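Local atomic coordinates of DsbA family protein (Salmonella typhimurium, PDB entry 7JVE), a protein that acts as a trimeric, thioredoxin-like bifunctional enzyme with both thiol oxidase and disulfide isomerase activities. Residues E68-P79 with I108-K119; K149-L157 with V172-L180. All coordinates share one frame; numbering follows the deposited sequence.

Overall arrangement
Contact 1 pairs an outer strand, 76-77, with strand 115-120 of the thioredoxin sheet; contact 2 joins two helices of the helical insertion that follows strand 115-120. Their centres are about 19 Å apart, yet they share a boundary: Tyr150 OH lies 3.5 Å from Phe118 CB, the rings of Tyr150 and His154 each meet that of Phe118 edge-to-face, and Leu151 packs on Ile108. Helix 95-110, whose C-terminal end enters contact 1, carries Cys97 of the Cys94-Cys97 redox disulfide near its start. Tyr92, two residues before Cys94, touches Trp153 and Leu157 of contact 2. A bound magnesium ion lies about 3 Å from the nearest atom of the Lys149 side chain.

Contact 1: residues E68-P79 with I108-K119; sequences ELLSSSSPSVGP and IKANPDTRFIFK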
loop_
_atom_site.group_PDB
_atom_site.type_symbol
_atom_site.label_atom_id
_atom_site.label_comp_id
_atom_site.label_asym_id
_atom_site.label_seq_id
_atom_site.Cartn_x
_atom_site.Cartn_y
_atom_site.Cartn_z
ATOM N N GLU A 68 -15.453 15.139 -28.484
ATOM C CA GLU A 68 -14.059 14.733 -28.518
ATOM C C GLU A 68 -13.922 13.251 -28.188
ATOM O O GLU A 68 -13.160 12.532 -28.842
ATOM C CB GLU A 68 -13.255 15.589 -27.534
ATOM C CG GLU A 68 -13.209 17.057 -27.940
ATOM C CD GLU A 68 -14.321 17.908 -27.293
ATOM O OE1 GLU A 68 -14.005 19.007 -26.781
ATOM O OE2 GLU A 68 -15.498 17.480 -27.241
ATOM N N LEU A 69 -14.648 12.781 -27.167
ATOM C CA LEU A 69 -14.577 11.374 -26.784
ATOM C C LEU A 69 -14.957 10.459 -27.943
ATOM O O LEU A 69 -14.380 9.379 -28.107
ATOM C CB LEU A 69 -15.486 11.111 -25.585
ATOM C CG LEU A 69 -15.021 11.638 -24.223
ATOM C CD1 LEU A 69 -16.163 11.597 -23.223
ATOM C CD2 LEU A 69 -13.831 10.854 -23.707
ATOM N N LEU A 70 -15.939 10.865 -28.750
ATOM C CA LEU A 70 -16.479 10.023 -29.806
ATOM C C LEU A 70 -15.960 10.404 -31.184
ATOM O O LEU A 70 -16.470 9.894 -32.187
ATOM C CB LEU A 70 -18.005 10.066 -29.795
ATOM C CG LEU A 70 -18.644 9.871 -28.427
ATOM C CD1 LEU A 70 -20.146 9.914 -28.547
ATOM C CD2 LEU A 70 -18.174 8.585 -27.815
ATOM N N SER A 71 -14.952 11.278 -31.242
ATOM C CA SER A 71 -14.341 11.715 -32.493
ATOM C C SER A 71 -14.133 10.548 -33.453
ATOM O O SER A 71 -13.628 9.493 -33.066
ATOM C CB SER A 71 -12.995 12.386 -32.194
ATOM O OG SER A 71 -12.301 12.647 -33.401
ATOM N N SER A 72 -14.547 10.737 -34.703
ATOM C CA SER A 72 -14.230 9.737 -35.712
ATOM C C SER A 72 -12.765 9.787 -36.144
ATOM O O SER A 72 -12.382 9.020 -37.031
ATOM C CB SER A 72 -15.122 9.918 -36.941
ATOM O OG SER A 72 -15.022 11.249 -37.400
ATOM N N SER A 73 -11.954 10.681 -35.570
ATOM C CA SER A 73 -10.528 10.703 -35.849
ATOM C C SER A 73 -9.756 9.646 -35.062
ATOM O O SER A 73 -8.607 9.355 -35.410
ATOM C CB SER A 73 -9.959 12.092 -35.556
ATOM O OG SER A 73 -10.352 13.024 -36.552
ATOM N N SER A 74 -10.363 9.048 -34.047
ATOM C CA SER A 74 -9.698 8.049 -33.215
ATOM C C SER A 74 -9.942 6.658 -33.777
ATOM O O SER A 74 -11.035 6.369 -34.272
ATOM C CB SER A 74 -10.212 8.111 -31.782
ATOM O OG SER A 74 -9.945 9.387 -31.222
ATOM N N PRO A 75 -8.963 5.775 -33.748
ATOM C CA PRO A 75 -9.222 4.409 -34.219
ATOM C C PRO A 75 -10.353 3.794 -33.407
ATOM O O PRO A 75 -10.447 3.986 -32.192
ATOM C CB PRO A 75 -7.889 3.678 -33.990
ATOM C CG PRO A 75 -6.873 4.758 -33.765
ATOM C CD PRO A 75 -7.598 5.968 -33.237
ATOM N N SER A 76 -11.213 3.042 -34.086
ATOM C CA SER A 76 -12.268 2.311 -33.393
ATOM C C SER A 76 -12.568 1.018 -34.133
ATOM O O SER A 76 -12.146 0.818 -35.272
ATOM C CB SER A 76 -13.542 3.148 -33.256
ATOM O OG SER A 76 -14.119 3.410 -34.523
ATOM N N VAL A 77 -13.256 0.118 -33.433
ATOM C CA VAL A 77 -13.914 -1.030 -34.032
ATOM C C VAL A 77 -15.361 -1.004 -33.570
ATOM O O VAL A 77 -15.715 -0.314 -32.615
ATOM C CB VAL A 77 -13.254 -2.366 -33.652
ATOM C CG1 VAL A 77 -11.814 -2.433 -34.201
ATOM C CG2 VAL A 77 -13.313 -2.580 -32.119
ATOM N N GLY A 78 -16.195 -1.795 -34.247
ATOM C CA GLY A 78 -17.618 -1.737 -34.038
ATOM C C GLY A 78 -18.249 -0.689 -34.936
ATOM O O GLY A 78 -17.559 0.133 -35.547
ATOM N N PRO A 79 -19.577 -0.695 -35.032
ATOM C CA PRO A 79 -20.244 0.219 -35.977
ATOM C C PRO A 79 -20.064 1.679 -35.573
ATOM O O PRO A 79 -20.072 2.024 -34.384
ATOM C CB PRO A 79 -21.718 -0.205 -35.925
ATOM C CG PRO A 79 -21.854 -1.139 -34.757
ATOM C CD PRO A 79 -20.500 -1.601 -34.327
ATOM N N ILE A 108 -14.885 -7.097 -26.838
ATOM C CA ILE A 108 -15.098 -6.688 -28.217
ATOM C C ILE A 108 -15.795 -7.796 -28.994
ATOM O O ILE A 108 -16.752 -7.542 -29.738
ATOM C CB ILE A 108 -13.758 -6.268 -28.855
ATOM C CG1 ILE A 108 -13.321 -4.918 -28.264
ATOM C CG2 ILE A 108 -13.887 -6.203 -30.353
ATOM C CD1 ILE A 108 -11.962 -4.437 -28.732
ATOM N N LYS A 109 -15.357 -9.049 -28.801
ATOM C CA LYS A 109 -16.011 -10.160 -29.472
ATOM C C LYS A 109 -17.440 -10.315 -28.987
ATOM O O LYS A 109 -18.333 -10.636 -29.775
ATOM C CB LYS A 109 -15.229 -11.456 -29.258
ATOM C CG LYS A 109 -13.839 -11.402 -29.860
ATOM C CD LYS A 109 -13.439 -12.748 -30.460
ATOM C CE LYS A 109 -11.950 -13.033 -30.271
ATOM N NZ LYS A 109 -11.598 -14.418 -30.711
ATOM N N ALA A 110 -17.675 -10.086 -27.699
ATOM C CA ALA A 110 -19.002 -10.296 -27.144
ATOM C C ALA A 110 -19.956 -9.154 -27.445
ATOM O O ALA A 110 -21.158 -9.303 -27.211
ATOM C CB ALA A 110 -18.919 -10.498 -25.633
ATOM N N ASN A 111 -19.463 -8.024 -27.947
ATOM C CA ASN A 111 -20.288 -6.842 -28.210
ATOM C C ASN A 111 -19.984 -6.295 -29.604
ATOM O O ASN A 111 -19.471 -5.177 -29.749
ATOM C CB ASN A 111 -20.058 -5.778 -27.135
ATOM C CG ASN A 111 -20.565 -6.216 -25.757
ATOM O OD1 ASN A 111 -21.737 -6.004 -25.409
ATOM N ND2 ASN A 111 -19.683 -6.831 -24.969
ATOM N N PRO A 112 -20.283 -7.066 -30.659
ATOM C CA PRO A 112 -19.977 -6.601 -32.023
ATOM C C PRO A 112 -20.801 -5.399 -32.449
ATOM O O PRO A 112 -20.456 -4.737 -33.437
ATOM C CB PRO A 112 -20.301 -7.822 -32.885
ATOM C CG PRO A 112 -21.377 -8.516 -32.125
ATOM C CD PRO A 112 -20.981 -8.363 -30.673
ATOM N N ASP A 113 -21.864 -5.102 -31.722
ATOM C CA ASP A 113 -22.775 -3.997 -31.980
ATOM C C ASP A 113 -22.338 -2.694 -31.324
ATOM O O ASP A 113 -23.007 -1.672 -31.517
ATOM C CB ASP A 113 -24.158 -4.380 -31.463
ATOM C CG ASP A 113 -24.160 -4.624 -29.942
ATOM O OD1 ASP A 113 -25.077 -4.100 -29.265
ATOM O OD2 ASP A 113 -23.233 -5.301 -29.425
ATOM N N THR A 114 -21.257 -2.710 -30.540
ATOM C CA THR A 114 -20.833 -1.577 -29.737
ATOM C C THR A 114 -19.532 -1.024 -30.298
ATOM O O THR A 114 -18.696 -1.763 -30.819
ATOM C CB THR A 114 -20.674 -1.998 -28.265
ATOM O OG1 THR A 114 -21.957 -2.298 -27.700
ATOM C CG2 THR A 114 -19.996 -0.923 -27.425
ATOM N N ARG A 115 -19.375 0.290 -30.220
ATOM C CA ARG A 115 -18.199 0.952 -30.758
ATOM C C ARG A 115 -17.122 1.069 -29.679
ATOM O O ARG A 115 -17.388 1.576 -28.581
ATOM C CB ARG A 115 -18.571 2.336 -31.301
ATOM C CG ARG A 115 -17.465 3.033 -32.062
ATOM C CD ARG A 115 -17.879 4.419 -32.528
ATOM N NE ARG A 115 -16.748 5.133 -33.108
ATOM C CZ ARG A 115 -16.538 6.437 -32.969
ATOM N NH1 ARG A 115 -17.390 7.171 -32.262
ATOM N NH2 ARG A 115 -15.462 7.004 -33.511
ATOM N N PHE A 116 -15.912 0.606 -29.995
ATOM C CA PHE A 116 -14.778 0.700 -29.081
ATOM C C PHE A 116 -13.760 1.673 -29.666
ATOM O O PHE A 116 -13.263 1.469 -30.780
ATOM C CB PHE A 116 -14.161 -0.674 -28.821
ATOM C CG PHE A 116 -15.053 -1.605 -28.037
ATOM C CD1 PHE A 116 -16.108 -2.271 -28.662
ATOM C CD2 PHE A 116 -14.844 -1.817 -26.669
ATOM C CE1 PHE A 116 -16.937 -3.142 -27.944
ATOM C CE2 PHE A 116 -15.657 -2.687 -25.950
ATOM C CZ PHE A 116 -16.712 -3.348 -26.581
ATOM N N ILE A 117 -13.495 2.749 -28.928
ATOM C CA ILE A 117 -12.664 3.853 -29.373
ATOM C C ILE A 117 -11.372 3.826 -28.573
ATOM O O ILE A 117 -11.393 3.653 -27.350
ATOM C CB ILE A 117 -13.410 5.193 -29.202
ATOM C CG1 ILE A 117 -14.784 5.116 -29.890
ATOM C CG2 ILE A 117 -12.574 6.339 -29.729
ATOM C CD1 ILE A 117 -15.578 6.421 -29.877
ATOM N N PHE A 118 -10.250 4.002 -29.258
ATOM C CA PHE A 118 -8.921 3.851 -28.672
ATOM C C PHE A 118 -8.257 5.217 -28.521
ATOM O O PHE A 118 -7.994 5.902 -29.518
ATOM C CB PHE A 118 -8.067 2.928 -29.546
ATOM C CG PHE A 118 -8.551 1.488 -29.557
ATOM C CD1 PHE A 118 -9.606 1.105 -30.370
ATOM C CD2 PHE A 118 -7.956 0.527 -28.735
ATOM C CE1 PHE A 118 -10.066 -0.225 -30.379
ATOM C CE2 PHE A 118 -8.398 -0.800 -28.734
ATOM C CZ PHE A 118 -9.462 -1.175 -29.553
ATOM N N LYS A 119 -7.979 5.613 -27.290
ATOM C CA LYS A 119 -7.323 6.900 -27.022
ATOM C C LYS A 119 -5.928 6.632 -26.455
ATOM O O LYS A 119 -5.756 6.501 -25.246
ATOM C CB LYS A 119 -8.153 7.754 -26.044
ATOM C CG LYS A 119 -9.569 7.988 -26.484
ATOM C CD LYS A 119 -9.601 8.934 -27.685
ATOM C CE LYS A 119 -10.944 9.615 -27.809
ATOM N NZ LYS A 119 -10.966 10.606 -28.915
HETATM O O HOH W 1 -13.570 5.942 -35.161
#
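Arg115 reaches the carbonyls of Leu70, just past helix 66-69, and Ser71, the first residue of a type I turn to Ser74, on an extended chain: CG stands opposite its own backbone N (chi1 -172°), and the following bonds run straight to NE, with CB 3.4 Å from Pro79 O on the way. Lys119 instead bends at chi2 (-71°), which turns its ammonium to Glu68 O and Ser74 OG. The guanidinium meets its carbonyls with its edge. NH1 donates to Leu70 O at 2.9 Å, nearly straight (164°) and within the guanidinium plane, while NH2 bonds Ser71 O at 3.1 Å from above that carbonyl's plane. A water accepts from NH2 and donates to Ser74 O and Ser76 OG, and Ile117 CD1 packs near the rim of one guanidinium face. Lys119 NZ is gripped by Glu68 O (2.9 Å) and Ser74 OG (2.8 Å); Ser71 N reaches Glu68 O from the opposite face.

Beyond the turn, Val77 and Phe116 form an antiparallel hydrogen-bonded pair, with Phe116 N 2.8 Å from Val77 O; Ser76 and Ile117 form a non-hydrogen-bonded one, and Phe118 N donates to Pro75 O. Val77 CG2 rests against Phe116 CB and Ile108 CG2. Gly78 brings its CA within 3.4 Å of Thr114 O.

Strand 76-77 is thereby added antiparallel to strand 115-120, as an outermost strand, within this chain, of the thioredoxin-fold sheet. Gln224 is a second partner of Arg115 NH1. Two cations thus engage the carbonyls of Glu68, Leu70 and Ser71 where the chain leaves helix 66-69.

Contact 2: residues K149-L157 with V172-L180; sequences KYLDWHNAL and VYTLAQHYL
Lys149 meets Tyr179 with the middle of its chain: bends at chi2 and chi3 lay CD at the edge of the phenol ring, 4.1 Å from CD2, while NZ forms a salt bridge with Asp152 OD1, its hydrogen bond weak. One turn on, Trp153 carries the contact. Its CG is turned far from the backbone N (chi1 153°), sending the six-membered ring toward Tyr179 and against Val172, Leu175 and Ala176. CE3 lies over the Tyr179 face, toward its rim, 3.7 Å from CD1, in an edge-to-face pair with planes at 71° and ring centroids 5.4 Å apart; Trp153 CB adds an off-centre CH-pi contact to that ring. Further out, CZ3 touches Leu175 CD2 at 3.6 Å, and CH2 meets Val172 CG1 and Ala176 CB. Ala156 CB sits 3.3 Å from Tyr179 OH and packs on Leu175. Leu157 CD1 closes the row, 4.0 Å from Leu175 CD2. No hydrogen bond crosses this interface.

Helical residues 149-157 and 172-176 run obliquely antiparallel (138°), axes 10.9 Å apart at closest; Tyr179 lies three residues further on. In this helical insertion of the DsbA-type thioredoxin fold, Val137 of helix 128-145 touches Trp153 and Ala176, and Leu151 touches Glu105 of helix 95-110.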
loop_
_atom_site.group_PDB
_atom_site.type_symbol
_atom_site.label_atom_id
_atom_site.label_comp_id
_atom_site.label_asym_id
_atom_site.label_seq_id
_atom_site.Cartn_x
_atom_site.Cartn_y
_atom_site.Cartn_z
ATOM N N LYS A 149 -7.640 -4.603 -38.178
ATOM C CA LYS A 149 -6.197 -4.730 -38.329
ATOM C C LYS A 149 -5.454 -3.809 -37.357
ATOM O O LYS A 149 -4.429 -4.206 -36.782
ATOM C CB LYS A 149 -5.814 -4.467 -39.795
ATOM C CG LYS A 149 -4.338 -4.516 -40.124
ATOM C CD LYS A 149 -3.644 -5.710 -39.524
ATOM C CE LYS A 149 -3.816 -6.929 -40.345
ATOM N NZ LYS A 149 -3.159 -8.093 -39.681
ATOM N N TYR A 150 -5.970 -2.598 -37.130
ATOM C CA TYR A 150 -5.452 -1.790 -36.034
ATOM C C TYR A 150 -5.474 -2.575 -34.722
ATOM O O TYR A 150 -4.531 -2.503 -33.922
ATOM C CB TYR A 150 -6.253 -0.490 -35.888
ATOM C CG TYR A 150 -5.917 0.223 -34.609
ATOM C CD1 TYR A 150 -4.865 1.145 -34.552
ATOM C CD2 TYR A 150 -6.616 -0.070 -33.427
ATOM C CE1 TYR A 150 -4.533 1.794 -33.349
ATOM C CE2 TYR A 150 -6.288 0.542 -32.222
ATOM C CZ TYR A 150 -5.243 1.468 -32.183
ATOM O OH TYR A 150 -4.944 2.074 -30.991
ATOM N N LEU A 151 -6.542 -3.339 -34.486
ATOM C CA LEU A 151 -6.642 -4.082 -33.239
ATOM C C LEU A 151 -5.584 -5.190 -33.168
ATOM O O LEU A 151 -5.021 -5.425 -32.086
ATOM C CB LEU A 151 -8.066 -4.622 -33.070
ATOM C CG LEU A 151 -8.466 -5.418 -31.814
ATOM C CD1 LEU A 151 -8.071 -4.729 -30.504
ATOM C CD2 LEU A 151 -9.968 -5.691 -31.836
ATOM N N ASP A 152 -5.272 -5.855 -34.308
ATOM C CA ASP A 152 -4.150 -6.805 -34.329
ATOM C C ASP A 152 -2.842 -6.127 -33.966
ATOM O O ASP A 152 -2.037 -6.671 -33.203
ATOM C CB ASP A 152 -3.954 -7.496 -35.691
ATOM C CG ASP A 152 -5.139 -8.310 -36.115
ATOM O OD1 ASP A 152 -5.459 -8.314 -37.324
ATOM O OD2 ASP A 152 -5.780 -8.921 -35.231
ATOM N N TRP A 153 -2.587 -4.960 -34.554
ATOM C CA TRP A 153 -1.361 -4.240 -34.236
ATOM C C TRP A 153 -1.317 -3.883 -32.753
ATOM O O TRP A 153 -0.301 -4.076 -32.073
ATOM C CB TRP A 153 -1.265 -2.987 -35.111
ATOM C CG TRP A 153 -0.482 -1.904 -34.487
ATOM C CD1 TRP A 153 -0.974 -0.803 -33.839
ATOM C CD2 TRP A 153 0.947 -1.812 -34.414
ATOM N NE1 TRP A 153 0.066 -0.021 -33.384
ATOM C CE2 TRP A 153 1.254 -0.613 -33.721
ATOM C CE3 TRP A 153 2.000 -2.616 -34.880
ATOM C CZ2 TRP A 153 2.575 -0.196 -33.479
ATOM C CZ3 TRP A 153 3.315 -2.202 -34.638
ATOM C CH2 TRP A 153 3.587 -1.000 -33.941
ATOM N N HIS A 154 -2.422 -3.353 -32.243
ATOM C CA HIS A 154 -2.521 -2.957 -30.848
ATOM C C HIS A 154 -2.218 -4.129 -29.920
ATOM O O HIS A 154 -1.376 -4.025 -29.020
ATOM C CB HIS A 154 -3.925 -2.379 -30.639
ATOM C CG HIS A 154 -4.360 -2.251 -29.214
ATOM N ND1 HIS A 154 -4.322 -1.055 -28.534
ATOM C CD2 HIS A 154 -4.910 -3.149 -28.364
ATOM C CE1 HIS A 154 -4.799 -1.226 -27.318
ATOM N NE2 HIS A 154 -5.166 -2.489 -27.187
ATOM N N ASN A 155 -2.881 -5.265 -30.133
ATOM C CA ASN A 155 -2.612 -6.433 -29.303
ATOM C C ASN A 155 -1.179 -6.920 -29.473
ATOM O O ASN A 155 -0.550 -7.378 -28.507
ATOM C CB ASN A 155 -3.585 -7.550 -29.639
ATOM C CG ASN A 155 -5.002 -7.218 -29.233
ATOM O OD1 ASN A 155 -5.212 -6.547 -28.233
ATOM N ND2 ASN A 155 -5.979 -7.680 -30.010
ATOM N N ALA A 156 -0.642 -6.845 -30.695
ATOM C CA ALA A 156 0.708 -7.339 -30.912
ATOM C C ALA A 156 1.726 -6.495 -30.156
ATOM O O ALA A 156 2.720 -7.025 -29.650
ATOM C CB ALA A 156 1.031 -7.361 -32.408
ATOM N N LEU A 157 1.480 -5.190 -30.052
ATOM C CA LEU A 157 2.405 -4.321 -29.347
ATOM C C LEU A 157 2.438 -4.652 -27.858
ATOM O O LEU A 157 3.514 -4.871 -27.291
ATOM C CB LEU A 157 2.031 -2.867 -29.610
ATOM C CG LEU A 157 3.075 -1.833 -29.188
ATOM C CD1 LEU A 157 4.455 -2.216 -29.700
ATOM C CD2 LEU A 157 2.672 -0.430 -29.662
ATOM N N VAL A 172 9.212 -0.771 -31.247
ATOM C CA VAL A 172 8.030 -0.415 -32.021
ATOM C C VAL A 172 8.320 -0.538 -33.512
ATOM O O VAL A 172 7.560 -1.167 -34.258
ATOM C CB VAL A 172 7.557 0.998 -31.628
ATOM C CG1 VAL A 172 6.369 1.451 -32.483
ATOM C CG2 VAL A 172 7.200 1.009 -30.152
ATOM N N TYR A 173 9.441 0.042 -33.966
ATOM C CA TYR A 173 9.802 -0.064 -35.375
ATOM C C TYR A 173 9.946 -1.515 -35.794
ATOM O O TYR A 173 9.552 -1.892 -36.907
ATOM C CB TYR A 173 11.117 0.655 -35.661
ATOM C CG TYR A 173 11.064 2.152 -35.647
ATOM C CD1 TYR A 173 10.118 2.841 -36.379
ATOM C CD2 TYR A 173 11.998 2.878 -34.927
ATOM C CE1 TYR A 173 10.091 4.207 -36.365
ATOM C CE2 TYR A 173 11.987 4.227 -34.912
ATOM C CZ TYR A 173 11.039 4.894 -35.639
ATOM O OH TYR A 173 11.033 6.263 -35.614
ATOM N N THR A 174 10.543 -2.338 -34.928
ATOM C CA THR A 174 10.806 -3.724 -35.287
ATOM C C THR A 174 9.503 -4.471 -35.517
ATOM O O THR A 174 9.362 -5.206 -36.493
ATOM C CB THR A 174 11.639 -4.412 -34.206
ATOM O OG1 THR A 174 12.945 -3.836 -34.170
ATOM C CG2 THR A 174 11.783 -5.906 -34.504
ATOM N N LEU A 175 8.532 -4.289 -34.628
ATOM C CA LEU A 175 7.215 -4.847 -34.895
ATOM C C LEU A 175 6.572 -4.163 -36.100
ATOM O O LEU A 175 5.975 -4.835 -36.953
ATOM C CB LEU A 175 6.323 -4.731 -33.655
ATOM C CG LEU A 175 4.919 -5.354 -33.744
ATOM C CD1 LEU A 175 4.951 -6.877 -33.964
ATOM C CD2 LEU A 175 4.058 -5.021 -32.519
ATOM N N ALA A 176 6.719 -2.833 -36.211
ATOM C CA ALA A 176 5.955 -2.095 -37.217
ATOM C C ALA A 176 6.344 -2.475 -38.643
ATOM O O ALA A 176 5.523 -2.352 -39.555
ATOM C CB ALA A 176 6.112 -0.589 -37.017
ATOM N N GLN A 177 7.582 -2.927 -38.868
ATOM C CA GLN A 177 7.953 -3.308 -40.228
ATOM C C GLN A 177 7.049 -4.400 -40.794
ATOM O O GLN A 177 6.960 -4.533 -42.016
ATOM C CB GLN A 177 9.418 -3.753 -40.285
ATOM C CG GLN A 177 9.697 -5.032 -39.518
ATOM C CD GLN A 177 11.192 -5.283 -39.351
ATOM O OE1 GLN A 177 11.997 -4.837 -40.160
ATOM N NE2 GLN A 177 11.564 -6.008 -38.299
ATOM N N HIS A 178 6.355 -5.159 -39.945
ATOM C CA HIS A 178 5.433 -6.191 -40.407
ATOM C C HIS A 178 4.023 -5.673 -40.686
ATOM O O HIS A 178 3.211 -6.413 -41.245
ATOM C CB HIS A 178 5.372 -7.331 -39.378
ATOM C CG HIS A 178 6.715 -7.926 -39.092
ATOM N ND1 HIS A 178 7.445 -8.602 -40.049
ATOM C CD2 HIS A 178 7.492 -7.890 -37.981
ATOM C CE1 HIS A 178 8.601 -8.984 -39.533
ATOM N NE2 HIS A 178 8.655 -8.562 -38.280
ATOM N N TYR A 179 3.706 -4.433 -40.313
ATOM C CA TYR A 179 2.373 -3.902 -40.531
ATOM C C TYR A 179 2.327 -2.768 -41.535
ATOM O O TYR A 179 1.237 -2.442 -42.019
ATOM C CB TYR A 179 1.766 -3.403 -39.210
ATOM C CG TYR A 179 1.444 -4.530 -38.267
ATOM C CD1 TYR A 179 2.452 -5.181 -37.560
ATOM C CD2 TYR A 179 0.137 -4.961 -38.095
ATOM C CE1 TYR A 179 2.162 -6.207 -36.711
ATOM C CE2 TYR A 179 -0.155 -5.988 -37.246
ATOM C CZ TYR A 179 0.860 -6.602 -36.554
ATOM O OH TYR A 179 0.563 -7.636 -35.710
ATOM N N LEU A 180 3.464 -2.163 -41.854
ATOM C CA LEU A 180 3.521 -1.020 -42.751
ATOM C C LEU A 180 4.298 -1.419 -43.986
ATOM O O LEU A 180 5.149 -2.308 -43.924
ATOM C CB LEU A 180 4.207 0.162 -42.072
ATOM C CG LEU A 180 3.545 0.700 -40.799
ATOM C CD1 LEU A 180 4.415 1.835 -40.214
ATOM C CD2 LEU A 180 2.099 1.145 -41.044
#